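Local coordinates for methoxy mycolic acid synthase 2 (PDB 1TPY), which catalyses cis-cyclopropanation of the distal double bond of alpha mycolic acids, taking the methylene group from S-adenosyl-L-methionine, and also cyclopropanates methoxymycolates in Mycobacterium tuberculosis, at residues P7-V12 with W123-E128; A14-S19 with F139-H144; G137-E140 with R146-D149; E198-G203 with M263-G268. All coordinates share one frame; numbering follows the deposited sequence.

Interaction 1 of 4, residues P7-V12 with W123-E128. With SAH (S-adenosyl-L-homocysteine), chain C.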
# COMPACT_ATOMS: atom_id res chain seq x y z
N PRO A 7 7.67 9.06 -13.05
CA PRO A 7 6.56 8.82 -12.12
C PRO A 7 5.26 9.58 -12.42
O PRO A 7 5.27 10.70 -12.93
CB PRO A 7 7.15 9.22 -10.78
CG PRO A 7 8.57 8.77 -10.92
CD PRO A 7 8.93 9.26 -12.31
N HIS A 8 4.13 8.94 -12.11
CA HIS A 8 2.83 9.56 -12.32
C HIS A 8 2.49 10.38 -11.07
O HIS A 8 1.57 10.04 -10.32
CB HIS A 8 1.76 8.48 -12.54
CG HIS A 8 1.96 7.69 -13.79
ND1 HIS A 8 2.03 6.31 -13.80
CD2 HIS A 8 2.07 8.08 -15.08
CE1 HIS A 8 2.17 5.89 -15.04
NE2 HIS A 8 2.20 6.94 -15.84
N PHE A 9 3.25 11.45 -10.85
CA PHE A 9 3.04 12.31 -9.68
C PHE A 9 1.62 12.86 -9.54
O PHE A 9 1.02 12.74 -8.48
CB PHE A 9 4.02 13.49 -9.69
CG PHE A 9 5.46 13.09 -9.46
CD1 PHE A 9 6.32 12.86 -10.53
CD2 PHE A 9 5.94 12.92 -8.16
CE1 PHE A 9 7.63 12.47 -10.31
CE2 PHE A 9 7.26 12.53 -7.94
CZ PHE A 9 8.11 12.31 -9.02
N GLU A 10 1.10 13.46 -10.60
CA GLU A 10 -0.24 14.04 -10.55
C GLU A 10 -1.34 13.08 -10.09
O GLU A 10 -2.06 13.39 -9.14
CB GLU A 10 -0.60 14.64 -11.92
CG GLU A 10 -1.88 15.48 -11.90
CD GLU A 10 -2.13 16.20 -13.22
OE1 GLU A 10 -1.24 16.97 -13.67
OE2 GLU A 10 -3.22 16.01 -13.81
N ASP A 11 -1.46 11.93 -10.75
CA ASP A 11 -2.49 10.96 -10.38
C ASP A 11 -2.42 10.51 -8.93
O ASP A 11 -3.43 10.47 -8.24
CB ASP A 11 -2.41 9.71 -11.26
CG ASP A 11 -2.89 9.97 -12.67
OD1 ASP A 11 -3.84 10.76 -12.84
OD2 ASP A 11 -2.32 9.38 -13.61
N VAL A 12 -1.21 10.15 -8.48
CA VAL A 12 -1.01 9.68 -7.11
C VAL A 12 -1.19 10.81 -6.10
O VAL A 12 -1.79 10.61 -5.05
CB VAL A 12 0.40 9.05 -6.95
CG1 VAL A 12 0.62 8.59 -5.52
CG2 VAL A 12 0.55 7.87 -7.91
N TRP A 123 9.97 4.60 -7.75
CA TRP A 123 10.99 3.57 -7.82
C TRP A 123 11.70 3.74 -9.16
O TRP A 123 12.90 3.50 -9.27
CB TRP A 123 10.37 2.17 -7.76
CG TRP A 123 9.28 1.95 -8.76
CD1 TRP A 123 7.95 2.18 -8.58
CD2 TRP A 123 9.43 1.53 -10.12
NE1 TRP A 123 7.26 1.92 -9.74
CE2 TRP A 123 8.14 1.52 -10.71
CE3 TRP A 123 10.53 1.15 -10.91
CZ2 TRP A 123 7.92 1.15 -12.04
CZ3 TRP A 123 10.31 0.79 -12.23
CH2 TRP A 123 9.02 0.79 -12.78
N GLU A 124 10.96 4.18 -10.17
CA GLU A 124 11.57 4.34 -11.48
C GLU A 124 12.75 5.32 -11.48
O GLU A 124 13.57 5.30 -12.39
CB GLU A 124 10.51 4.74 -12.54
CG GLU A 124 9.41 5.70 -12.11
CD GLU A 124 8.22 5.02 -11.43
OE1 GLU A 124 8.32 4.69 -10.23
OE2 GLU A 124 7.17 4.82 -12.09
N GLN A 125 12.86 6.13 -10.44
CA GLN A 125 13.94 7.09 -10.32
C GLN A 125 14.98 6.66 -9.29
O GLN A 125 15.95 7.37 -9.05
CB GLN A 125 13.39 8.46 -9.93
CG GLN A 125 12.53 9.13 -10.99
CD GLN A 125 11.77 10.33 -10.46
OE1 GLN A 125 11.61 11.34 -11.15
NE2 GLN A 125 11.28 10.23 -9.23
N PHE A 126 14.77 5.49 -8.70
CA PHE A 126 15.68 4.97 -7.69
C PHE A 126 16.52 3.81 -8.23
O PHE A 126 15.98 2.87 -8.82
CB PHE A 126 14.87 4.49 -6.49
CG PHE A 126 15.68 4.30 -5.24
CD1 PHE A 126 16.08 5.40 -4.49
CD2 PHE A 126 16.04 3.03 -4.82
CE1 PHE A 126 16.83 5.24 -3.33
CE2 PHE A 126 16.79 2.85 -3.67
CZ PHE A 126 17.19 3.96 -2.92
N ASN A 127 17.84 3.88 -8.04
CA ASN A 127 18.75 2.83 -8.52
C ASN A 127 19.82 2.44 -7.52
O ASN A 127 20.79 1.78 -7.88
CB ASN A 127 19.43 3.29 -9.82
CG ASN A 127 18.46 3.49 -10.96
OD1 ASN A 127 17.90 4.58 -11.14
ND2 ASN A 127 18.23 2.44 -11.72
N GLU A 128 19.64 2.84 -6.27
CA GLU A 128 20.60 2.53 -5.21
C GLU A 128 20.51 1.08 -4.73
O GLU A 128 19.44 0.50 -4.69
CB GLU A 128 20.38 3.44 -4.01
CG GLU A 128 20.65 4.91 -4.25
CD GLU A 128 20.50 5.71 -2.98
OE1 GLU A 128 20.47 5.09 -1.90
OE2 GLU A 128 20.42 6.96 -3.06
N SAH C . 2.89 1.83 2.12
CA SAH C . 2.09 2.78 2.89
CB SAH C . 1.32 3.76 1.97
CG SAH C . 0.38 3.17 0.91
SD SAH C . -0.47 4.43 -0.08
C SAH C . 1.10 2.05 3.80
O SAH C . 0.98 0.82 3.66
OXT SAH C . 0.45 2.71 4.63
C5' SAH C . 0.34 4.25 -1.69
C4' SAH C . 1.79 4.75 -1.64
O4' SAH C . 2.58 4.31 -2.77
C3' SAH C . 1.91 6.27 -1.60
O3' SAH C . 2.91 6.64 -0.64
C2' SAH C . 2.31 6.63 -3.00
O2' SAH C . 2.96 7.91 -3.05
C1' SAH C . 3.20 5.47 -3.35
N9 SAH C . 3.44 5.28 -4.83
C8 SAH C . 2.59 5.14 -5.88
N7 SAH C . 3.12 4.98 -7.05
C5 SAH C . 4.49 5.01 -6.75
C6 SAH C . 5.67 4.90 -7.54
N6 SAH C . 5.63 4.72 -8.86
N1 SAH C . 6.88 4.98 -6.91
C2 SAH C . 6.93 5.16 -5.57
N3 SAH C . 5.89 5.28 -4.72
C4 SAH C . 4.69 5.20 -5.40
O HOH W 1 4.60 6.09 -11.50

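Interaction 2 of 4, residues A14-S19 with F139-H144. With SAH (S-adenosyl-L-homocysteine), chain C; 16A (cetyl-trimethyl-ammonium), chain D.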
# COMPACT_ATOMS: atom_id res chain seq x y z
N ALA A 14 -3.03 13.49 -6.45
CA ALA A 14 -4.44 13.91 -6.42
C ALA A 14 -5.17 13.24 -5.26
O ALA A 14 -6.20 13.73 -4.81
CB ALA A 14 -5.11 13.55 -7.75
N HIS A 15 -4.64 12.13 -4.79
CA HIS A 15 -5.25 11.43 -3.67
C HIS A 15 -4.53 11.70 -2.34
O HIS A 15 -5.11 12.26 -1.41
CB HIS A 15 -5.28 9.92 -3.92
CG HIS A 15 -6.06 9.16 -2.88
ND1 HIS A 15 -7.40 8.85 -3.03
CD2 HIS A 15 -5.69 8.68 -1.67
CE1 HIS A 15 -7.82 8.22 -1.95
NE2 HIS A 15 -6.81 8.11 -1.11
N TYR A 16 -3.25 11.31 -2.26
CA TYR A 16 -2.50 11.46 -1.01
C TYR A 16 -2.12 12.85 -0.56
O TYR A 16 -1.73 13.04 0.60
CB TYR A 16 -1.26 10.57 -1.05
CG TYR A 16 -1.59 9.15 -1.41
CD1 TYR A 16 -1.52 8.71 -2.73
CD2 TYR A 16 -2.07 8.26 -0.45
CE1 TYR A 16 -1.93 7.44 -3.09
CE2 TYR A 16 -2.49 6.99 -0.79
CZ TYR A 16 -2.42 6.58 -2.11
OH TYR A 16 -2.85 5.33 -2.45
N ASP A 17 -2.21 13.84 -1.43
CA ASP A 17 -1.87 15.20 -1.03
C ASP A 17 -3.12 16.03 -0.73
O ASP A 17 -3.04 17.24 -0.54
CB ASP A 17 -1.01 15.88 -2.10
CG ASP A 17 0.45 15.44 -2.03
OD1 ASP A 17 1.22 15.76 -2.95
OD2 ASP A 17 0.83 14.77 -1.04
N LEU A 18 -4.27 15.36 -0.67
CA LEU A 18 -5.53 16.03 -0.37
C LEU A 18 -5.40 16.87 0.90
O LEU A 18 -5.70 18.06 0.90
CB LEU A 18 -6.65 15.00 -0.18
CG LEU A 18 -8.02 15.60 0.12
CD1 LEU A 18 -8.48 16.43 -1.08
CD2 LEU A 18 -9.02 14.50 0.42
N SER A 19 -4.96 16.23 1.97
CA SER A 19 -4.79 16.90 3.26
C SER A 19 -4.51 15.87 4.35
O SER A 19 -5.29 14.95 4.56
CB SER A 19 -6.04 17.68 3.64
OG SER A 19 -6.01 18.05 5.01
N PHE A 139 1.92 -0.83 -5.34
CA PHE A 139 1.89 -1.52 -6.63
C PHE A 139 0.67 -1.20 -7.50
O PHE A 139 0.79 -1.04 -8.72
CB PHE A 139 1.94 -3.03 -6.39
CG PHE A 139 2.31 -3.83 -7.61
CD1 PHE A 139 3.64 -3.93 -8.01
CD2 PHE A 139 1.34 -4.50 -8.34
CE1 PHE A 139 4.00 -4.70 -9.12
CE2 PHE A 139 1.68 -5.28 -9.45
CZ PHE A 139 3.02 -5.38 -9.85
N GLU A 140 -0.50 -1.12 -6.87
CA GLU A 140 -1.76 -0.84 -7.56
C GLU A 140 -1.68 0.44 -8.40
O GLU A 140 -2.42 0.60 -9.37
CB GLU A 140 -2.90 -0.74 -6.55
CG GLU A 140 -3.08 -1.96 -5.65
CD GLU A 140 -2.28 -1.89 -4.35
OE1 GLU A 140 -1.10 -1.48 -4.39
OE2 GLU A 140 -2.83 -2.25 -3.29
N HIS A 141 -0.79 1.34 -8.01
CA HIS A 141 -0.60 2.62 -8.70
C HIS A 141 0.42 2.56 -9.85
O HIS A 141 0.40 3.40 -10.74
CB HIS A 141 -0.11 3.69 -7.72
CG HIS A 141 -1.15 4.16 -6.76
ND1 HIS A 141 -2.21 4.94 -7.14
CD2 HIS A 141 -1.28 3.97 -5.42
CE1 HIS A 141 -2.96 5.22 -6.08
NE2 HIS A 141 -2.41 4.64 -5.03
N PHE A 142 1.30 1.57 -9.81
CA PHE A 142 2.34 1.44 -10.81
C PHE A 142 1.88 1.42 -12.26
O PHE A 142 2.53 2.01 -13.13
CB PHE A 142 3.18 0.19 -10.54
CG PHE A 142 3.98 0.25 -9.26
CD1 PHE A 142 4.72 -0.85 -8.85
CD2 PHE A 142 3.95 1.38 -8.46
CE1 PHE A 142 5.43 -0.83 -7.65
CE2 PHE A 142 4.65 1.41 -7.25
CZ PHE A 142 5.39 0.30 -6.85
N GLY A 143 0.76 0.75 -12.53
CA GLY A 143 0.26 0.65 -13.89
C GLY A 143 0.76 -0.65 -14.47
O GLY A 143 1.94 -0.99 -14.34
N HIS A 144 -0.12 -1.41 -15.12
CA HIS A 144 0.27 -2.69 -15.70
C HIS A 144 1.45 -2.55 -16.65
O HIS A 144 2.32 -3.42 -16.70
CB HIS A 144 -0.91 -3.33 -16.45
CG HIS A 144 -2.06 -3.72 -15.56
ND1 HIS A 144 -2.00 -3.63 -14.19
CD2 HIS A 144 -3.28 -4.21 -15.86
CE1 HIS A 144 -3.14 -4.05 -13.67
NE2 HIS A 144 -3.94 -4.41 -14.67
N SAH C . 2.89 1.83 2.12
CA SAH C . 2.09 2.78 2.89
CB SAH C . 1.32 3.76 1.97
CG SAH C . 0.38 3.17 0.91
SD SAH C . -0.47 4.43 -0.08
C SAH C . 1.10 2.05 3.80
O SAH C . 0.98 0.82 3.66
OXT SAH C . 0.45 2.71 4.63
C5' SAH C . 0.34 4.25 -1.69
C4' SAH C . 1.79 4.75 -1.64
O4' SAH C . 2.58 4.31 -2.77
C3' SAH C . 1.91 6.27 -1.60
O3' SAH C . 2.91 6.64 -0.64
C2' SAH C . 2.31 6.63 -3.00
O2' SAH C . 2.96 7.91 -3.05
C1' SAH C . 3.20 5.47 -3.35
N9 SAH C . 3.44 5.28 -4.83
C8 SAH C . 2.59 5.14 -5.88
N7 SAH C . 3.12 4.98 -7.05
C5 SAH C . 4.49 5.01 -6.75
C6 SAH C . 5.67 4.90 -7.54
N6 SAH C . 5.63 4.72 -8.86
N1 SAH C . 6.88 4.98 -6.91
C2 SAH C . 6.93 5.16 -5.57
N3 SAH C . 5.89 5.28 -4.72
C4 SAH C . 4.69 5.20 -5.40
C1 16A D . -8.83 0.73 0.27
C2 16A D . -8.72 0.82 -1.25
C3 16A D . -9.48 -0.35 -1.91
C4 16A D . -9.46 -0.36 -3.43
C5 16A D . -10.25 -1.58 -3.94
C6 16A D . -10.33 -1.74 -5.46
C7 16A D . -11.07 -0.65 -6.29
C8 16A D . -10.75 -0.55 -7.80
C9 16A D . -9.26 -0.48 -8.21
C10 16A D . -8.47 0.76 -7.73
C11 16A D . -6.93 0.63 -7.72
C12 16A D . -6.18 1.66 -6.86
C13 16A D . -5.74 1.08 -5.51
C14 16A D . -5.09 2.14 -4.63
C15 16A D . -4.94 1.53 -3.22
C16 16A D . -4.43 2.64 -2.27
N1 16A D . -4.17 2.51 -0.78
C17 16A D . -3.79 3.50 0.06
C18 16A D . -5.37 1.91 -0.07
C19 16A D . -3.06 1.51 -0.56

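Interaction 3 of 4, residues G137-E140 with R146-D149. With 16A (cetyl-trimethyl-ammonium), chain D; SAH (S-adenosyl-L-homocysteine), chain C.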
# COMPACT_ATOMS: atom_id res chain seq x y z
N GLY A 137 0.63 -1.66 -0.68
CA GLY A 137 -0.39 -0.80 -1.25
C GLY A 137 0.09 0.25 -2.24
O GLY A 137 -0.61 1.22 -2.50
N ALA A 138 1.27 0.06 -2.81
CA ALA A 138 1.80 1.01 -3.77
C ALA A 138 1.68 0.47 -5.20
O ALA A 138 1.38 1.21 -6.13
CB ALA A 138 3.26 1.32 -3.46
N PHE A 139 1.92 -0.83 -5.34
CA PHE A 139 1.89 -1.52 -6.63
C PHE A 139 0.67 -1.20 -7.50
O PHE A 139 0.79 -1.04 -8.72
CB PHE A 139 1.94 -3.03 -6.39
CG PHE A 139 2.31 -3.83 -7.61
CD1 PHE A 139 3.64 -3.93 -8.01
CD2 PHE A 139 1.34 -4.50 -8.34
CE1 PHE A 139 4.00 -4.70 -9.12
CE2 PHE A 139 1.68 -5.28 -9.45
CZ PHE A 139 3.02 -5.38 -9.85
N GLU A 140 -0.50 -1.12 -6.87
CA GLU A 140 -1.76 -0.84 -7.56
C GLU A 140 -1.68 0.44 -8.40
O GLU A 140 -2.42 0.60 -9.37
CB GLU A 140 -2.90 -0.74 -6.55
CG GLU A 140 -3.08 -1.96 -5.65
CD GLU A 140 -2.28 -1.89 -4.35
OE1 GLU A 140 -1.10 -1.48 -4.39
OE2 GLU A 140 -2.83 -2.25 -3.29
N ARG A 146 3.99 -0.96 -16.44
CA ARG A 146 5.28 -0.80 -15.77
C ARG A 146 5.64 -1.93 -14.81
O ARG A 146 6.70 -1.89 -14.18
CB ARG A 146 5.33 0.53 -15.02
CG ARG A 146 5.30 1.74 -15.93
CD ARG A 146 5.43 3.03 -15.17
NE ARG A 146 5.45 4.17 -16.08
CZ ARG A 146 5.65 5.43 -15.70
NH1 ARG A 146 5.85 5.71 -14.42
NH2 ARG A 146 5.65 6.40 -16.60
N HIS A 147 4.77 -2.93 -14.69
CA HIS A 147 5.04 -4.06 -13.79
C HIS A 147 6.40 -4.69 -14.08
O HIS A 147 7.23 -4.86 -13.18
CB HIS A 147 3.96 -5.12 -13.92
CG HIS A 147 2.64 -4.73 -13.32
ND1 HIS A 147 2.39 -3.47 -12.81
CD2 HIS A 147 1.50 -5.44 -13.17
CE1 HIS A 147 1.15 -3.42 -12.38
NE2 HIS A 147 0.58 -4.59 -12.58
N ALA A 148 6.62 -5.05 -15.35
CA ALA A 148 7.88 -5.67 -15.77
C ALA A 148 9.09 -4.84 -15.35
O ALA A 148 10.03 -5.36 -14.75
CB ALA A 148 7.88 -5.87 -17.29
N ASP A 149 9.06 -3.55 -15.67
CA ASP A 149 10.17 -2.68 -15.30
C ASP A 149 10.30 -2.59 -13.78
O ASP A 149 11.42 -2.53 -13.27
CB ASP A 149 9.97 -1.28 -15.90
CG ASP A 149 10.37 -1.21 -17.35
OD1 ASP A 149 10.71 -2.27 -17.93
OD2 ASP A 149 10.36 -0.11 -17.93
C1 16A D . -8.83 0.73 0.27
C2 16A D . -8.72 0.82 -1.25
C3 16A D . -9.48 -0.35 -1.91
C4 16A D . -9.46 -0.36 -3.43
C5 16A D . -10.25 -1.58 -3.94
C6 16A D . -10.33 -1.74 -5.46
C7 16A D . -11.07 -0.65 -6.29
C8 16A D . -10.75 -0.55 -7.80
C9 16A D . -9.26 -0.48 -8.21
C10 16A D . -8.47 0.76 -7.73
C11 16A D . -6.93 0.63 -7.72
C12 16A D . -6.18 1.66 -6.86
C13 16A D . -5.74 1.08 -5.51
C14 16A D . -5.09 2.14 -4.63
C15 16A D . -4.94 1.53 -3.22
C16 16A D . -4.43 2.64 -2.27
N1 16A D . -4.17 2.51 -0.78
C17 16A D . -3.79 3.50 0.06
C18 16A D . -5.37 1.91 -0.07
C19 16A D . -3.06 1.51 -0.56
N SAH C . 2.89 1.83 2.12
CA SAH C . 2.09 2.78 2.89
CB SAH C . 1.32 3.76 1.97
CG SAH C . 0.38 3.17 0.91
SD SAH C . -0.47 4.43 -0.08
C SAH C . 1.10 2.05 3.80
O SAH C . 0.98 0.82 3.66
OXT SAH C . 0.45 2.71 4.63
C5' SAH C . 0.34 4.25 -1.69
C4' SAH C . 1.79 4.75 -1.64
O4' SAH C . 2.58 4.31 -2.77
C3' SAH C . 1.91 6.27 -1.60
O3' SAH C . 2.91 6.64 -0.64
C2' SAH C . 2.31 6.63 -3.00
O2' SAH C . 2.96 7.91 -3.05
C1' SAH C . 3.20 5.47 -3.35
N9 SAH C . 3.44 5.28 -4.83
C8 SAH C . 2.59 5.14 -5.88
N7 SAH C . 3.12 4.98 -7.05
C5 SAH C . 4.49 5.01 -6.75
C6 SAH C . 5.67 4.90 -7.54
N6 SAH C . 5.63 4.72 -8.86
N1 SAH C . 6.88 4.98 -6.91
C2 SAH C . 6.93 5.16 -5.57
N3 SAH C . 5.89 5.28 -4.72
C4 SAH C . 4.69 5.20 -5.40

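Interaction 4 of 4, residues E198-G203 with M263-G268. With 16A (cetyl-trimethyl-ammonium), chain D.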
# COMPACT_ATOMS: atom_id res chain seq x y z
N GLU A 198 -12.64 9.51 -9.48
CA GLU A 198 -12.60 10.43 -8.34
C GLU A 198 -11.72 10.04 -7.16
O GLU A 198 -11.51 10.85 -6.26
CB GLU A 198 -14.03 10.65 -7.82
CG GLU A 198 -15.08 10.89 -8.90
CD GLU A 198 -16.45 11.23 -8.32
OE1 GLU A 198 -17.47 10.92 -8.97
OE2 GLU A 198 -16.50 11.80 -7.21
N ILE A 199 -11.21 8.81 -7.16
CA ILE A 199 -10.40 8.36 -6.03
C ILE A 199 -8.96 8.01 -6.34
O ILE A 199 -8.03 8.60 -5.77
CB ILE A 199 -11.06 7.12 -5.35
CG1 ILE A 199 -12.55 7.39 -5.12
CG2 ILE A 199 -10.37 6.80 -4.04
CD1 ILE A 199 -12.84 8.60 -4.23
N PHE A 200 -8.76 7.05 -7.23
CA PHE A 200 -7.43 6.61 -7.60
C PHE A 200 -7.16 6.65 -9.10
O PHE A 200 -7.07 5.61 -9.74
CB PHE A 200 -7.18 5.19 -7.10
CG PHE A 200 -7.18 5.06 -5.61
CD1 PHE A 200 -8.07 4.19 -4.98
CD2 PHE A 200 -6.30 5.80 -4.83
CE1 PHE A 200 -8.07 4.07 -3.59
CE2 PHE A 200 -6.29 5.68 -3.45
CZ PHE A 200 -7.18 4.81 -2.83
N PRO A 201 -7.05 7.85 -9.68
CA PRO A 201 -6.78 7.89 -11.12
C PRO A 201 -5.50 7.09 -11.38
O PRO A 201 -4.58 7.12 -10.57
CB PRO A 201 -6.59 9.37 -11.39
CG PRO A 201 -7.49 10.01 -10.39
CD PRO A 201 -7.25 9.20 -9.13
N GLY A 202 -5.46 6.36 -12.49
CA GLY A 202 -4.28 5.57 -12.81
C GLY A 202 -4.22 4.27 -12.03
O GLY A 202 -3.36 3.44 -12.28
N GLY A 203 -5.15 4.09 -11.09
CA GLY A 203 -5.16 2.88 -10.29
C GLY A 203 -5.52 1.66 -11.11
O GLY A 203 -6.60 1.59 -11.70
N MET A 263 -16.72 8.58 1.78
CA MET A 263 -17.59 7.60 2.43
C MET A 263 -18.08 6.63 1.36
O MET A 263 -18.20 5.43 1.60
CB MET A 263 -18.80 8.29 3.09
CG MET A 263 -18.46 9.09 4.34
SD MET A 263 -17.56 8.10 5.57
CE MET A 263 -18.84 6.90 6.02
N LYS A 264 -18.37 7.16 0.18
CA LYS A 264 -18.83 6.33 -0.93
C LYS A 264 -17.71 5.37 -1.33
O LYS A 264 -17.96 4.19 -1.60
CB LYS A 264 -19.19 7.22 -2.13
CG LYS A 264 -19.63 6.45 -3.38
CD LYS A 264 -19.99 7.41 -4.51
CE LYS A 264 -20.27 6.67 -5.82
NZ LYS A 264 -20.70 7.61 -6.90
N TYR A 265 -16.48 5.87 -1.36
CA TYR A 265 -15.34 5.05 -1.72
C TYR A 265 -15.03 4.01 -0.65
O TYR A 265 -14.86 2.83 -0.96
CB TYR A 265 -14.12 5.94 -2.01
CG TYR A 265 -12.78 5.53 -1.41
CD1 TYR A 265 -12.27 4.24 -1.60
CD2 TYR A 265 -12.01 6.45 -0.70
CE1 TYR A 265 -11.01 3.89 -1.09
CE2 TYR A 265 -10.76 6.11 -0.19
CZ TYR A 265 -10.27 4.83 -0.39
OH TYR A 265 -9.04 4.50 0.12
N LEU A 266 -14.98 4.42 0.61
CA LEU A 266 -14.66 3.49 1.68
C LEU A 266 -15.69 2.36 1.82
O LEU A 266 -15.32 1.19 1.87
CB LEU A 266 -14.50 4.23 3.01
CG LEU A 266 -13.38 5.27 3.09
CD1 LEU A 266 -13.43 5.93 4.46
CD2 LEU A 266 -12.01 4.62 2.86
N THR A 267 -16.97 2.71 1.88
CA THR A 267 -18.02 1.71 2.03
C THR A 267 -18.14 0.85 0.78
O THR A 267 -18.41 -0.34 0.86
CB THR A 267 -19.39 2.35 2.35
OG1 THR A 267 -19.71 3.33 1.36
CG2 THR A 267 -19.36 3.01 3.71
N GLY A 268 -17.95 1.47 -0.39
CA GLY A 268 -18.05 0.71 -1.63
C GLY A 268 -17.00 -0.39 -1.69
O GLY A 268 -17.31 -1.54 -2.00
C1 16A D . -8.83 0.73 0.27
C2 16A D . -8.72 0.82 -1.25
C3 16A D . -9.48 -0.35 -1.91
C4 16A D . -9.46 -0.36 -3.43
C5 16A D . -10.25 -1.58 -3.94
C6 16A D . -10.33 -1.74 -5.46
C7 16A D . -11.07 -0.65 -6.29
C8 16A D . -10.75 -0.55 -7.80
C9 16A D . -9.26 -0.48 -8.21
C10 16A D . -8.47 0.76 -7.73
C11 16A D . -6.93 0.63 -7.72
C12 16A D . -6.18 1.66 -6.86
C13 16A D . -5.74 1.08 -5.51
C14 16A D . -5.09 2.14 -4.63
C15 16A D . -4.94 1.53 -3.22
C16 16A D . -4.43 2.64 -2.27
N1 16A D . -4.17 2.51 -0.78
C17 16A D . -3.79 3.50 0.06
C18 16A D . -5.37 1.91 -0.07
C19 16A D . -3.06 1.51 -0.56
O HOH W 2 -19.58 10.67 -6.94

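Interaction 1 of 4, residues P7-V12 with W123-E128
Pro7 and Glu124 bring the two backbones closest, 6.8 Å between their CA atoms, where the turn leading into helix 9-16 passes the short 3-10 segment 123-125. Here the two side chains run antiparallel alongside each other, and Pro7 CG rests 3.4 Å from Glu124 CG. Gln125 packs on the same CG and CD atoms of the proline, and the end of its side chain lies at the edge of the Phe9 ring. The Glu124 chain is bent at chi2 (-84°), which turns its carboxylate toward the amino edge of the adenine. OE1 of Glu124 accepts a nearly straight hydrogen bond from N6 of S-adenosyl-L-homocysteine at 3.0 Å (172° at the hydrogen), while Trp123 N gives a more bent one to the adenine N1 at 3.2 Å. The other carboxylate oxygen, Glu124 OE2, accepts a hydrogen bond from a water at 2.9 Å, and that water accepts from His8 N at 3.0 Å; Arg146 pairs with the same OE2 in a salt bridge. One oxygen thus reads the adenine amino group while the other is tied to arginine, which would be expected to keep this buried carboxylate ionised as an acceptor for N6.

Interaction 2 of 4, residues A14-S19 with F139-H144
The Tyr16 ring is sandwiched: His15 CD2 sits 3.7 Å above the centre of one face, and C3' of the S-adenosyl-L-homocysteine ribose lies over the opposite face. Its edge is met by the His141 imidazole and by the methyl C17 of cetyl-trimethyl-ammonium. The two rings, approaching from opposite directions, stand at 75° to each other, an oblique pairing joined through their polar ends. Tyr16 OH and His141 NE2 share a hydrogen bond of 2.7 Å in which either could be the donor, and the hydroxyl approaches near the imidazole plane. With CG anti to its carbonyl carbon (chi1 -72°), His141 reaches toward the tyrosine while its CB stays 3.5 Å from the adenine N7. Tyr16 CE2 comes within 3.3 Å of the cofactor sulfur SD, and Tyr16 OH within 3.1 Å of the detergent carbon C16. The hydrogen-bonded pair therefore borders both the cofactor and the lipid-like ligand, close to the sulfur that would carry the transferable methyl in S-adenosyl-L-methionine. In the fold it joins the end of helix 9-16 to the weakly bonded helix 139-142, which follows strand 132-136; Phe139 and Glu140 of that helix in turn lean on strand 163-171.

Interaction 3 of 4, residues G137-E140 with R146-D149
Phe139 and His147 make the whole of this contact, a buried aromatic pair between helix 139-142 and the first turn of helix 147-157. The tight part is the outer end of the phenyl ring against the imidazole: Phe139 CZ lies 3.4 Å above the centre of one His147 face, and Phe139 CE2 is 3.4 Å from His147 NE2. The planes are 36° apart and the centroids 4.2 Å, an oblique meeting in which the phenyl leans one end onto the imidazole. Phe139 points its CG anti to the backbone N (chi1 -163°), which carries the ring out toward the histidine. Pro206 touches both rings, and Leu166 and Thr168 of strand 163-171 also meet Phe139.

The solvent side is Ala148 and Asp149, exposed and making no contact with 137-140. At the inner end, Gly137 and Ala138 face the ligands instead. Ala138 CB lies 3.1 Å from the ribose O4' of S-adenosyl-L-homocysteine. Gly137 O is 3.1 Å from C19, a methyl of the cetyl-trimethyl-ammonium head group, whose positive charge the carbonyl would be expected to stabilise.

No hydrogen bond crosses between Phe139 and His147, so the pair is held by van der Waals contact and ring packing.

Interaction 4 of 4, residues E198-G203 with M263-G268
Ile199 and Phe200 pack against Tyr265 from two directions, and these apolar and aromatic contacts dominate. Ile199 CG2 makes a CH-pi contact over the Tyr265 ring, 3.7 Å from its centroid and 11° off the normal, while Ile199 CD1 packs against Tyr265 CB at 3.7 Å. The opposite face of the tyrosine is taken by Leu266 CD2. Phe200 meets the same tyrosine in an offset edge-to-face pair, its edge toward the Tyr265 face, with planes at 83° and centroids 5.5 Å apart.

Contacts with the bound cetyl-trimethyl-ammonium form a second group. Its C14 lies 3.5 Å above the centre of one Phe200 face, and Ile199 CG2 backs the other face nearer its rim. The far end of the detergent returns to Tyr265, whose OH is 3.8 Å from C1 while C2 meets the ring edge.

Polar links are few. A water bridges Glu198 OE1, to which it donates at 2.9 Å, and Lys264 NZ, from which it accepts at 3.3 Å. Within helix 256-275, Met263 O accepts from both Thr267 N and Thr267 OG1, on opposite faces of its plane.

Chemically, this is a greasy, aromatic wall for an alkyl chain, consistent with a channel for the mycolic acyl chain. The hydroxyl of Tyr265 is hydrogen-bonded to the hydroxyl of Tyr33, linking that wall to a residue of the cofactor site.

In the fold
The four contacts lie around the cofactor and detergent sites of one Rossmann-like methyltransferase domain. Along the chain, interactions 1 and 2 cross, both using helix 9-16; interaction 3 shares helix 139-142 with interaction 2, and interaction 4 comes last, between helices 186-199 and 256-275. Interaction 2 is the hub, its centre about 11 Å from that of each other contact, whereas the centres of 1 and 4 are about 21 Å apart. Interactions 1, 2 and 3 touch S-adenosyl-L-homocysteine; 2, 3 and 4 touch cetyl-trimethyl-ammonium. The N-terminal helix thus lies over the cofactor and, through His15 against Ile199 and Phe200, joins its site to the end of helix 186-199 and the loop after it, which borders the lipid-like ligand.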